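Local atomic coordinates of SWD1-like protein (Myceliophthora thermophila, PDB entry 6E29), a protein that probably serves as a WD-repeat beta-propeller subunit of COMPASS, the complex that methylates a lysine of histone H3. Residues T20-S25 with R338-S343; G26-V31 with L40-V45; A287-N292 with G318-H323; N293-I298 with M309-K314; K314-V319 with C332-G337. All coordinates share one frame; numbering follows the deposited sequence.

Overall arrangement
All five contacts lie in the region where the propeller ring closes. Interactions 1 and 5 belong to the same four-stranded blade: interaction 1 adds the N-terminal strand 19-23 to its outer side, and interaction 5 joins its two inner strands through a carboxylate-bound turn. Interaction 2 is the inner hairpin of the following blade and interaction 4 the outer hairpin of the preceding one. Interaction 3, wholly buried, links that preceding blade to strand 317-322, which it shares with interaction 5; it relies on methyl packing and one serine bond. The other four are partly buried and combine backbone ladders with polar side-chain contacts, some from buried groups such as Asn340 and Glu315.

Interaction 1. Residues T20-S25 with R338-S343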
# COMPACT_ATOMS: atom_id res chain seq x y z
N THR B 20 23.26 3.63 -7.21
CA THR B 20 23.40 4.20 -8.55
C THR B 20 22.92 5.64 -8.60
O THR B 20 23.39 6.41 -9.43
CB THR B 20 22.63 3.35 -9.58
OG1 THR B 20 21.23 3.37 -9.27
CG2 THR B 20 23.10 1.95 -9.52
N ASN B 21 21.99 6.00 -7.73
CA ASN B 21 21.43 7.34 -7.74
C ASN B 21 21.01 7.70 -6.33
O ASN B 21 20.57 6.84 -5.55
CB ASN B 21 20.24 7.42 -8.69
CG ASN B 21 20.64 7.17 -10.11
OD1 ASN B 21 20.54 6.04 -10.60
ND2 ASN B 21 21.18 8.20 -10.77
N THR B 22 21.21 8.97 -5.99
CA THR B 22 20.65 9.58 -4.79
C THR B 22 19.99 10.85 -5.30
O THR B 22 20.63 11.65 -5.97
CB THR B 22 21.69 9.92 -3.71
OG1 THR B 22 22.43 8.76 -3.28
CG2 THR B 22 21.00 10.54 -2.52
N ILE B 23 18.70 11.02 -5.03
CA ILE B 23 18.04 12.24 -5.47
C ILE B 23 17.29 12.83 -4.30
O ILE B 23 16.94 12.15 -3.33
CB ILE B 23 17.10 11.98 -6.66
CG1 ILE B 23 16.01 10.96 -6.26
CG2 ILE B 23 17.94 11.52 -7.88
CD1 ILE B 23 15.04 10.58 -7.35
N ARG B 24 17.03 14.13 -4.38
CA ARG B 24 16.29 14.75 -3.30
C ARG B 24 15.53 15.94 -3.84
O ARG B 24 16.12 16.81 -4.51
CB ARG B 24 17.19 15.19 -2.13
CG ARG B 24 16.38 15.53 -0.86
CD ARG B 24 17.23 16.19 0.24
NE ARG B 24 16.46 16.37 1.47
CZ ARG B 24 15.66 17.40 1.73
NH1 ARG B 24 15.52 18.37 0.84
NH2 ARG B 24 14.99 17.46 2.87
N SER B 25 14.23 15.96 -3.56
CA SER B 25 13.44 17.17 -3.74
C SER B 25 12.53 17.28 -2.52
O SER B 25 11.55 16.54 -2.41
CB SER B 25 12.65 17.14 -5.05
OG SER B 25 11.80 18.28 -5.12
N ARG B 338 16.09 11.88 1.62
CA ARG B 338 16.67 11.57 0.32
C ARG B 338 16.12 10.26 -0.22
O ARG B 338 15.81 9.35 0.54
CB ARG B 338 18.17 11.44 0.44
CG ARG B 338 18.80 12.77 0.74
CD ARG B 338 20.25 12.75 0.46
NE ARG B 338 21.03 12.14 1.52
CZ ARG B 338 21.59 12.82 2.51
NH1 ARG B 338 21.41 14.14 2.61
NH2 ARG B 338 22.30 12.18 3.42
N ILE B 339 16.15 10.12 -1.55
CA ILE B 339 15.81 8.84 -2.16
C ILE B 339 17.09 8.21 -2.66
O ILE B 339 17.76 8.77 -3.55
CB ILE B 339 14.80 8.97 -3.31
CG1 ILE B 339 13.51 9.64 -2.83
CG2 ILE B 339 14.52 7.57 -3.87
CD1 ILE B 339 12.71 10.28 -3.97
N ASN B 340 17.43 7.04 -2.12
CA ASN B 340 18.56 6.26 -2.62
C ASN B 340 18.06 5.09 -3.45
O ASN B 340 17.09 4.43 -3.08
CB ASN B 340 19.40 5.74 -1.47
CG ASN B 340 20.26 6.81 -0.87
OD1 ASN B 340 21.33 7.12 -1.41
ND2 ASN B 340 19.81 7.40 0.23
N ILE B 341 18.77 4.80 -4.54
CA ILE B 341 18.41 3.69 -5.43
C ILE B 341 19.59 2.74 -5.51
O ILE B 341 20.70 3.13 -5.94
CB ILE B 341 18.02 4.17 -6.83
CG1 ILE B 341 16.81 5.11 -6.77
CG2 ILE B 341 17.71 2.97 -7.69
CD1 ILE B 341 16.55 5.76 -8.13
N TRP B 342 19.37 1.53 -5.02
CA TRP B 342 20.36 0.46 -5.07
C TRP B 342 20.19 -0.36 -6.33
O TRP B 342 19.07 -0.69 -6.71
CB TRP B 342 20.17 -0.55 -3.92
CG TRP B 342 20.69 -0.14 -2.62
CD1 TRP B 342 21.86 -0.56 -2.03
CD2 TRP B 342 20.07 0.73 -1.68
NE1 TRP B 342 21.99 0.00 -0.79
CE2 TRP B 342 20.92 0.81 -0.55
CE3 TRP B 342 18.89 1.48 -1.69
CZ2 TRP B 342 20.63 1.60 0.55
CZ3 TRP B 342 18.59 2.25 -0.61
CH2 TRP B 342 19.45 2.30 0.52
N SER B 343 21.31 -0.78 -6.90
CA SER B 343 21.33 -1.84 -7.92
C SER B 343 21.58 -3.17 -7.21
O SER B 343 22.67 -3.39 -6.68
CB SER B 343 22.42 -1.56 -8.96
OG SER B 343 21.90 -0.73 -9.97
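Strand residues Thr20-Ile23 run antiparallel to Ile339-Ser343, their axes approaching to 4.8 Å with N-to-C directions 172° apart, and Asn21-Ile341 and Ile23-Ile339 form hydrogen-bonded pairs on either side of the non-hydrogen-bonded pair Thr22-Asn340. Ile23 and Ile339 bond to each other in both directions, Ile339 N reaching Ile23 O at 2.8 Å, while Thr20 N donates to Ile341 O and Ile341 N to Asn21 O. Thr22 and Asn340 lie side by side and point the same way. Thr22 OG1 sits beside its own backbone N (chi1 -58°) and donates to Asn340 OD1 at 2.7 Å, coming from above the carboxamide plane, 37° out of it. The same torsion leaves Thr22 CG2 beside the carbonyl carbon, 3.8 Å from Arg338 CD. This pairing is the Velcro closure familiar from WD40 propellers: a strand from the start of the chain becomes the outermost strand of a blade whose other three strands come from its end. On the opposite face the contact is apolar. Ile23 CG1 lies 3.8 Å from Ile339 CB, the two side chains crossing at a slant, and Asn21 CB comes within 4.1 Å of Ile341 CD1. Beyond the ladder the aliphatic parts of two arginines meet, with Arg24 CD 3.8 Å from Arg338 CG, which stands at the edge of the Arg24 guanidinium. Arg24 NE is hydrogen-bonded to Thr336 O. Ile23 also packs on Trp52 and Met57, and Ile339 on Ser28 and Val31.

Interaction 2. Residues G26-V31 with L40-V45; sequences GHSTCV and LASGRV
His27 CG stands anti to its backbone N (chi1 -167°), and Val45 CG2 lies anti to its own carbonyl carbon; with these torsions the imidazole and the valine methyl meet at a slant, His27 ND1 lying 3.4 Å from Val45 CG2. The backbone reinforces the meeting, since Val45 N donates to His27 O. The imidazole is held from its other nitrogen, NE2, by Leu334 O, whereas ND1 is buried by the contact without a polar partner in the model. Thr29 CG2 lies 3.7 Å from Val45 CG2, the two side chains crossing at about a right angle; Thr29 OG1 is bonded to Ile70 O of the next blade. Gly26 and His27 form the Gly-His pair that characteristically precedes the innermost strand of a WD repeat, and strands 28-31 and 40-44 are the two inner antiparallel strands of the blade that follows the closing one, at 149° to each other. A classic beta bulge interrupts their ladder: Thr29 and Cys30 both face Gly43, with Thr29 N donating to Gly43 O at 2.7 Å and Gly43 N to Cys30 O at 3.0 Å. On one side of the bulge Arg44 packs against Gly26, whose CA sits 3.8 Å above the centre of the guanidinium plane of Arg44. The charged end of Arg44 forms a salt bridge with Asp46. On the other side Val31 CB packs 4.0 Å from Leu40 CD1, and the Val31 side chain also touches Ile339 and Val319 of the preceding blade.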
# COMPACT_ATOMS: atom_id res chain seq x y z
N GLY B 26 12.87 18.15 -1.58
CA GLY B 26 12.11 18.12 -0.32
C GLY B 26 12.33 16.81 0.42
O GLY B 26 13.14 15.97 0.03
N HIS B 27 11.59 16.64 1.53
CA HIS B 27 11.67 15.43 2.36
C HIS B 27 10.68 14.41 1.81
O HIS B 27 9.47 14.54 2.01
CB HIS B 27 11.37 15.78 3.81
CG HIS B 27 11.73 14.70 4.79
ND1 HIS B 27 10.99 13.54 4.93
CD2 HIS B 27 12.74 14.61 5.68
CE1 HIS B 27 11.53 12.79 5.88
NE2 HIS B 27 12.60 13.42 6.34
N SER B 28 11.18 13.37 1.14
CA SER B 28 10.29 12.38 0.53
C SER B 28 9.70 11.48 1.61
O SER B 28 10.42 10.97 2.47
CB SER B 28 11.06 11.55 -0.49
OG SER B 28 11.45 12.36 -1.59
N THR B 29 8.39 11.27 1.56
CA THR B 29 7.73 10.35 2.48
C THR B 29 7.28 9.08 1.80
O THR B 29 6.98 8.11 2.49
CB THR B 29 6.49 10.99 3.13
OG1 THR B 29 5.56 11.40 2.12
CG2 THR B 29 6.86 12.16 3.96
N CYS B 30 7.24 9.06 0.47
CA CYS B 30 6.71 7.92 -0.27
C CYS B 30 7.26 8.00 -1.69
O CYS B 30 7.47 9.10 -2.20
CB CYS B 30 5.17 7.98 -0.23
SG CYS B 30 4.17 6.96 -1.34
N VAL B 31 7.40 6.85 -2.36
CA VAL B 31 7.79 6.79 -3.78
C VAL B 31 7.01 5.67 -4.44
O VAL B 31 6.60 4.73 -3.78
CB VAL B 31 9.28 6.50 -3.97
CG1 VAL B 31 10.06 7.78 -3.80
CG2 VAL B 31 9.69 5.39 -3.02
N LEU B 40 9.14 8.13 -11.87
CA LEU B 40 9.02 7.84 -10.45
C LEU B 40 8.30 9.01 -9.81
O LEU B 40 8.63 10.17 -10.07
CB LEU B 40 10.38 7.64 -9.79
CG LEU B 40 10.33 7.52 -8.27
CD1 LEU B 40 9.83 6.13 -7.87
CD2 LEU B 40 11.72 7.81 -7.72
N ALA B 41 7.27 8.71 -9.02
CA ALA B 41 6.62 9.75 -8.27
C ALA B 41 7.12 9.76 -6.84
O ALA B 41 7.38 8.70 -6.26
CB ALA B 41 5.10 9.54 -8.27
N SER B 42 7.27 10.94 -6.29
CA SER B 42 7.70 11.15 -4.92
C SER B 42 6.69 12.06 -4.23
O SER B 42 6.22 13.03 -4.81
CB SER B 42 9.12 11.75 -4.90
OG SER B 42 9.55 11.99 -3.59
N GLY B 43 6.34 11.75 -2.98
CA GLY B 43 5.48 12.64 -2.19
C GLY B 43 6.33 13.13 -1.04
O GLY B 43 7.27 12.43 -0.62
N ARG B 44 6.04 14.34 -0.57
CA ARG B 44 6.89 15.04 0.40
C ARG B 44 6.11 15.39 1.64
O ARG B 44 4.87 15.41 1.66
CB ARG B 44 7.52 16.31 -0.21
CG ARG B 44 7.75 16.16 -1.71
CD ARG B 44 8.63 17.17 -2.35
NE ARG B 44 8.54 18.50 -1.79
CZ ARG B 44 9.12 19.57 -2.34
NH1 ARG B 44 9.80 19.46 -3.48
NH2 ARG B 44 9.00 20.76 -1.75
N VAL B 45 6.88 15.71 2.69
CA VAL B 45 6.29 16.12 3.97
C VAL B 45 5.34 17.29 3.76
O VAL B 45 4.29 17.36 4.41
CB VAL B 45 7.40 16.50 4.96
CG1 VAL B 45 6.82 17.27 6.16
CG2 VAL B 45 8.16 15.28 5.40
O HOH W 1 10.77 14.07 -3.44

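Interaction 3. Residues A287-N292 with G318-H323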
# COMPACT_ATOMS: atom_id res chain seq x y z
N ALA B 287 11.67 -7.16 -0.03
CA ALA B 287 12.56 -6.27 0.70
C ALA B 287 11.78 -5.60 1.83
O ALA B 287 10.55 -5.44 1.74
CB ALA B 287 13.17 -5.19 -0.20
N ALA B 288 12.50 -5.21 2.88
CA ALA B 288 11.90 -4.43 3.95
C ALA B 288 12.92 -3.46 4.53
O ALA B 288 14.10 -3.81 4.68
CB ALA B 288 11.40 -5.34 5.08
N SER B 289 12.44 -2.32 4.99
CA SER B 289 13.17 -1.43 5.88
C SER B 289 12.83 -1.75 7.34
O SER B 289 11.78 -2.32 7.65
CB SER B 289 12.82 0.02 5.60
OG SER B 289 11.40 0.18 5.66
N THR B 290 13.72 -1.33 8.24
CA THR B 290 13.74 -1.77 9.63
C THR B 290 13.51 -0.58 10.54
O THR B 290 14.21 0.43 10.42
CB THR B 290 15.09 -2.40 9.94
OG1 THR B 290 15.49 -3.22 8.83
CG2 THR B 290 14.99 -3.28 11.21
N TYR B 291 12.51 -0.70 11.43
CA TYR B 291 12.28 0.32 12.45
C TYR B 291 13.51 0.48 13.31
O TYR B 291 14.12 -0.51 13.72
CB TYR B 291 11.10 -0.06 13.36
CG TYR B 291 9.77 0.43 12.85
CD1 TYR B 291 8.72 -0.45 12.58
CD2 TYR B 291 9.56 1.79 12.60
CE1 TYR B 291 7.51 0.01 12.09
CE2 TYR B 291 8.36 2.25 12.12
CZ TYR B 291 7.35 1.36 11.86
OH TYR B 291 6.18 1.86 11.39
N ASN B 292 13.84 1.74 13.62
CA ASN B 292 14.95 2.10 14.50
C ASN B 292 16.29 1.48 14.11
O ASN B 292 17.17 1.34 14.95
CB ASN B 292 14.62 1.78 15.97
CG ASN B 292 13.68 2.79 16.56
OD1 ASN B 292 13.18 3.67 15.85
ND2 ASN B 292 13.44 2.69 17.86
N GLY B 318 12.50 4.47 5.33
CA GLY B 318 11.07 4.33 5.41
C GLY B 318 10.49 3.57 4.24
O GLY B 318 10.67 2.35 4.11
N VAL B 319 9.75 4.28 3.38
CA VAL B 319 9.05 3.60 2.28
C VAL B 319 10.08 3.09 1.29
O VAL B 319 11.01 3.81 0.93
CB VAL B 319 8.08 4.56 1.58
CG1 VAL B 319 7.71 4.08 0.14
CG2 VAL B 319 6.80 4.70 2.43
N ILE B 320 9.86 1.87 0.76
CA ILE B 320 10.76 1.35 -0.27
C ILE B 320 9.92 0.87 -1.45
O ILE B 320 8.76 0.50 -1.29
CB ILE B 320 11.67 0.21 0.27
CG1 ILE B 320 10.78 -0.95 0.72
CG2 ILE B 320 12.55 0.74 1.45
CD1 ILE B 320 11.56 -2.12 1.21
N GLU B 321 10.53 0.84 -2.63
CA GLU B 321 9.80 0.42 -3.83
C GLU B 321 10.80 -0.14 -4.82
O GLU B 321 11.87 0.45 -5.01
CB GLU B 321 9.10 1.60 -4.52
CG GLU B 321 7.90 2.07 -3.78
CD GLU B 321 6.81 1.01 -3.75
OE1 GLU B 321 6.57 0.33 -4.78
OE2 GLU B 321 6.22 0.85 -2.67
N TRP B 322 10.48 -1.28 -5.43
CA TRP B 322 11.31 -1.79 -6.51
C TRP B 322 10.87 -1.24 -7.87
O TRP B 322 9.67 -1.03 -8.11
CB TRP B 322 11.20 -3.31 -6.59
CG TRP B 322 11.77 -4.10 -5.43
CD1 TRP B 322 11.15 -4.40 -4.24
CD2 TRP B 322 13.05 -4.75 -5.39
NE1 TRP B 322 11.96 -5.22 -3.48
CE2 TRP B 322 13.12 -5.46 -4.17
CE3 TRP B 322 14.12 -4.83 -6.28
CZ2 TRP B 322 14.23 -6.20 -3.81
CZ3 TRP B 322 15.23 -5.57 -5.91
CH2 TRP B 322 15.26 -6.25 -4.70
N HIS B 323 11.83 -1.16 -8.79
CA HIS B 323 11.52 -0.81 -10.19
C HIS B 323 10.68 -1.94 -10.84
O HIS B 323 10.86 -3.12 -10.51
CB HIS B 323 12.83 -0.60 -10.94
CG HIS B 323 12.66 -0.00 -12.30
ND1 HIS B 323 12.52 -0.78 -13.44
CD2 HIS B 323 12.59 1.29 -12.71
CE1 HIS B 323 12.39 0.02 -14.49
NE2 HIS B 323 12.41 1.28 -14.07
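Ser289 and Gly318 supply the hydrogen bond of this contact: Ser289 OG donates to Gly318 O at 2.8 Å. The hydroxyl lies in the carbonyl plane of Gly318 and meets a lone pair, with a C=O...donor angle of 139°. Its rotamer places OG between the backbone N and the carbonyl carbon of Ser289 (chi1 54°), on the side facing strand 318-322. The same oxygen accepts from His276 N, so the hydroxyl serves as donor across the interface and as acceptor within its own sheet. The remaining contacts are apolar, and Ile320 and Ala287 carry them. Ile320 extends to CD1 through a trans second torsion (chi2 178°), and this methyl rests on the backbone of the facing strand, 3.5 Å from Ala287 O and 3.6 Å from Ala288 CA. Ala287 CB touches it as well, at 3.7 Å from Ile320 CD1. The same alanine methyl also meets the indole, with Ala287 CB 3.5 Å from Trp322 NE1 and 3.9 Å from Trp322 CZ2, while Ala287 N lies in the ring plane at the indole edge. Leu296 packs on both Ser289 and Ile320, and Leu329 on both Ala287 and Trp322, so each end of the interface continues into a neighbouring strand. The two strand axes come no nearer than 7.1 Å and no backbone ladder joins them. Side chains packed face to face in this way join adjacent blades of a beta-propeller; here alanine and serine of the second strand of one blade meet isoleucine and tryptophan of the innermost strand of the next.

Interaction 4. Residues N293-I298 with M309-K314; sequences NHELYI and MLEGPK
Leu310, Met309 and His294 dominate this contact, which belongs to the beta hairpin of strands 296-300 and 306-310, the two outer strands of a propeller blade. Leu310 pairs with Leu296 through two backbone bonds, Leu310 N to Leu296 O at 2.7 Å and Leu296 N to Leu310 O at 2.9 Å. Its side chain faces the neighbouring blade: Leu310 CD1 meets Ile298 CD1 at 4.0 Å, and both Leu310 and Leu296 lean on Trp342. Met309 stands on the other face, beside Tyr297 and pointing the same way. With CG anti to the backbone N (chi1 -174°), Met309 sets that methylene over the tyrosine ring, 4.0 Å from its centroid, as a CH-pi contact. The sulfur adds an oblique Met-aromatic approach, Met309 SD lying 4.6 Å from the centroid of the Tyr297 ring, and Met309 CG also touches Glu295 CB. His294 marks the open end of the hairpin, where the chains leave the ladder. One face of its imidazole is covered near the rim by Glu295 CD, 3.5 Å above the ring plane of His294. Glu311 brings a second carboxylate to the ring edge, and two acidic groups so near could favour a protonated imidazole. His294 NE2 donates to the anti lone pair of Glu311 OE2 at 2.6 Å, almost straight at 176°, with the carboxylate plane turned 35° from the ring.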
# COMPACT_ATOMS: atom_id res chain seq x y z
N ASN B 293 16.51 1.16 12.83
CA ASN B 293 17.81 0.66 12.38
C ASN B 293 18.03 1.15 10.95
O ASN B 293 17.09 1.57 10.27
CB ASN B 293 17.88 -0.88 12.38
CG ASN B 293 17.83 -1.49 13.80
OD1 ASN B 293 16.76 -1.73 14.38
ND2 ASN B 293 19.01 -1.80 14.31
N HIS B 294 19.27 1.02 10.48
CA HIS B 294 19.55 1.61 9.17
C HIS B 294 19.44 0.62 8.01
O HIS B 294 19.33 1.04 6.86
CB HIS B 294 20.95 2.26 9.19
CG HIS B 294 22.07 1.30 9.45
ND1 HIS B 294 22.33 0.79 10.71
CD2 HIS B 294 22.96 0.72 8.61
CE1 HIS B 294 23.36 -0.05 10.64
NE2 HIS B 294 23.76 -0.11 9.38
N GLU B 295 19.40 -0.67 8.30
CA GLU B 295 19.52 -1.68 7.26
C GLU B 295 18.24 -1.88 6.46
O GLU B 295 17.11 -1.62 6.90
CB GLU B 295 19.94 -3.01 7.91
CG GLU B 295 21.31 -2.92 8.53
CD GLU B 295 21.29 -2.84 10.05
OE1 GLU B 295 22.32 -3.15 10.66
OE2 GLU B 295 20.24 -2.50 10.63
N LEU B 296 18.44 -2.38 5.24
CA LEU B 296 17.37 -2.96 4.45
C LEU B 296 17.64 -4.45 4.33
O LEU B 296 18.80 -4.86 4.17
CB LEU B 296 17.30 -2.35 3.05
CG LEU B 296 17.06 -0.84 2.92
CD1 LEU B 296 17.12 -0.49 1.45
CD2 LEU B 296 15.66 -0.45 3.48
N TYR B 297 16.59 -5.26 4.39
CA TYR B 297 16.73 -6.70 4.30
C TYR B 297 16.07 -7.14 3.01
O TYR B 297 15.00 -6.64 2.68
CB TYR B 297 16.05 -7.41 5.49
CG TYR B 297 16.88 -7.20 6.78
CD1 TYR B 297 16.89 -5.97 7.43
CD2 TYR B 297 17.64 -8.24 7.32
CE1 TYR B 297 17.64 -5.77 8.59
CE2 TYR B 297 18.38 -8.05 8.49
CZ TYR B 297 18.38 -6.81 9.11
OH TYR B 297 19.11 -6.60 10.26
N ILE B 298 16.68 -8.12 2.33
CA ILE B 298 16.09 -8.70 1.11
C ILE B 298 16.06 -10.22 1.27
O ILE B 298 17.10 -10.85 1.51
CB ILE B 298 16.87 -8.30 -0.15
CG1 ILE B 298 16.99 -6.76 -0.23
CG2 ILE B 298 16.19 -8.83 -1.38
CD1 ILE B 298 17.85 -6.30 -1.47
N MET B 309 21.64 -8.13 3.21
CA MET B 309 21.33 -7.02 4.11
C MET B 309 22.07 -5.79 3.59
O MET B 309 23.30 -5.81 3.47
CB MET B 309 21.77 -7.36 5.53
CG MET B 309 21.37 -6.35 6.56
SD MET B 309 22.22 -6.73 8.10
CE MET B 309 22.15 -8.53 8.01
N LEU B 310 21.35 -4.72 3.28
CA LEU B 310 21.98 -3.49 2.77
C LEU B 310 22.18 -2.51 3.92
O LEU B 310 21.29 -2.32 4.73
CB LEU B 310 21.11 -2.83 1.69
CG LEU B 310 20.85 -3.74 0.50
CD1 LEU B 310 19.93 -3.02 -0.51
CD2 LEU B 310 22.18 -4.27 -0.11
N GLU B 311 23.37 -1.92 4.00
CA GLU B 311 23.61 -0.85 4.97
C GLU B 311 23.51 0.55 4.35
O GLU B 311 23.07 1.49 5.02
CB GLU B 311 24.97 -1.05 5.63
CG GLU B 311 25.05 -2.43 6.32
CD GLU B 311 25.90 -2.44 7.58
OE1 GLU B 311 26.83 -3.28 7.68
OE2 GLU B 311 25.66 -1.62 8.48
N GLY B 312 23.87 0.70 3.08
CA GLY B 312 23.76 1.98 2.40
C GLY B 312 24.31 3.08 3.26
O GLY B 312 25.37 2.94 3.86
N PRO B 313 23.54 4.16 3.43
CA PRO B 313 23.99 5.23 4.32
C PRO B 313 23.76 4.96 5.80
O PRO B 313 23.39 3.87 6.25
CB PRO B 313 23.18 6.44 3.83
CG PRO B 313 21.94 5.86 3.29
CD PRO B 313 22.32 4.52 2.69
N LYS B 314 23.99 5.97 6.62
CA LYS B 314 23.75 5.69 8.02
C LYS B 314 22.40 6.26 8.44
O LYS B 314 22.34 7.00 9.42
CB LYS B 314 24.89 6.25 8.89
CG LYS B 314 25.33 7.69 8.60
CD LYS B 314 26.28 8.24 9.69
CE LYS B 314 27.29 9.21 9.08
NZ LYS B 314 28.22 8.54 8.11

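Interaction 5. Residues K314-V319 with C332-G337; sequences KEEQGV and CGLETG
Glu315 reaches across to the turn at Glu335-Thr336, where its carboxylate takes three hydrogen bonds. Thr336 binds it at both oxygens, through a short bond from Thr336 OG1 to Glu315 OE2 (2.5 Å) and one from Thr336 N to Glu315 OE1 (2.8 Å), each on the syn lone pair. Glu335 N also donates to Glu315 OE1, at 2.9 Å and close to the line of the C-O bond. A group gripped in this way is fixed in rotation, and the three donors would be expected to favour its ionised form against the nearby like charge of Glu335. Glu335 returns the link: its OE2 accepts from Glu316 N at 3.0 Å. Backbone bonds follow into the hairpin, from Leu334 N to Glu316 O, Gly318 N to Cys332 O and Cys332 N to Val319 O. Packing lies further out. Leu334 splits its two methyls, CD1 resting 3.6 Å from Glu316 CG and CD2 3.7 Å from Gly318 CA. The extended Glu316 chain (chi2 175°) carries its carboxylate past that leucine, and Glu316 OE1 accepts a bond from Asn292 N. The CA of Gly333 packs against the carboxylate carbon, 3.6 Å from Glu315 CD. This hairpin of strands 317-322 and 328-333 forms the inner half of the blade closed by strand 19-23; Val319 and Cys332 both touch Val31 of strand 28-33 in the following blade, while Glu316 and Leu334 reach Asn275 of strand 274-279 in the preceding one.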
# COMPACT_ATOMS: atom_id res chain seq x y z
N LYS B 314 23.99 5.97 6.62
CA LYS B 314 23.75 5.69 8.02
C LYS B 314 22.40 6.26 8.44
O LYS B 314 22.34 7.00 9.42
CB LYS B 314 24.89 6.25 8.89
CG LYS B 314 25.33 7.69 8.60
CD LYS B 314 26.28 8.24 9.69
CE LYS B 314 27.29 9.21 9.08
NZ LYS B 314 28.22 8.54 8.11
N GLU B 315 21.31 5.94 7.74
CA GLU B 315 20.06 6.44 8.29
C GLU B 315 18.94 5.43 8.19
O GLU B 315 18.91 4.55 7.32
CB GLU B 315 19.64 7.79 7.66
CG GLU B 315 19.00 7.73 6.31
CD GLU B 315 18.56 9.09 5.81
OE1 GLU B 315 17.68 9.74 6.42
OE2 GLU B 315 19.15 9.54 4.80
N GLU B 316 18.02 5.57 9.14
CA GLU B 316 16.80 4.78 9.10
C GLU B 316 16.04 5.02 7.79
O GLU B 316 15.88 6.16 7.36
CB GLU B 316 15.92 5.14 10.31
CG GLU B 316 14.83 4.10 10.57
CD GLU B 316 14.02 4.36 11.84
OE1 GLU B 316 12.87 3.82 11.95
OE2 GLU B 316 14.53 5.11 12.72
N GLN B 317 15.54 3.94 7.17
CA GLN B 317 14.82 4.02 5.91
C GLN B 317 13.32 3.79 6.13
O GLN B 317 12.92 3.01 7.00
CB GLN B 317 15.35 2.97 4.92
CG GLN B 317 16.86 3.05 4.72
CD GLN B 317 17.24 4.29 3.93
OE1 GLN B 317 16.47 4.77 3.11
NE2 GLN B 317 18.43 4.80 4.17
N GLY B 318 12.50 4.47 5.33
CA GLY B 318 11.07 4.33 5.41
C GLY B 318 10.49 3.57 4.24
O GLY B 318 10.67 2.35 4.11
N VAL B 319 9.75 4.28 3.38
CA VAL B 319 9.05 3.60 2.28
C VAL B 319 10.08 3.09 1.29
O VAL B 319 11.01 3.81 0.93
CB VAL B 319 8.08 4.56 1.58
CG1 VAL B 319 7.71 4.08 0.14
CG2 VAL B 319 6.80 4.70 2.43
N CYS B 332 13.34 5.74 0.82
CA CYS B 332 13.24 7.08 1.37
C CYS B 332 13.87 7.07 2.74
O CYS B 332 13.44 6.30 3.60
CB CYS B 332 11.77 7.50 1.50
SG CYS B 332 10.88 7.38 -0.05
N GLY B 333 14.85 7.95 2.95
CA GLY B 333 15.42 8.10 4.28
C GLY B 333 14.50 8.90 5.20
O GLY B 333 13.97 9.95 4.82
N LEU B 334 14.30 8.38 6.41
CA LEU B 334 13.44 9.05 7.38
C LEU B 334 14.05 10.33 7.91
O LEU B 334 13.31 11.24 8.31
CB LEU B 334 13.14 8.14 8.56
CG LEU B 334 12.27 6.93 8.22
CD1 LEU B 334 12.10 6.09 9.47
CD2 LEU B 334 10.89 7.33 7.63
N GLU B 335 15.39 10.41 7.98
CA GLU B 335 16.04 11.56 8.60
C GLU B 335 16.31 12.68 7.60
O GLU B 335 16.13 13.86 7.93
CB GLU B 335 17.36 11.13 9.29
CG GLU B 335 17.17 10.22 10.53
CD GLU B 335 18.40 9.32 10.85
OE1 GLU B 335 19.49 9.88 11.16
OE2 GLU B 335 18.27 8.06 10.77
N THR B 336 16.74 12.34 6.39
CA THR B 336 17.12 13.32 5.38
C THR B 336 16.07 13.51 4.30
O THR B 336 16.12 14.53 3.59
CB THR B 336 18.41 12.89 4.68
OG1 THR B 336 18.16 11.69 3.93
CG2 THR B 336 19.55 12.70 5.71
N GLY B 337 15.15 12.56 4.17
CA GLY B 337 14.22 12.50 3.07
C GLY B 337 14.82 12.30 1.71
O GLY B 337 14.13 12.51 0.71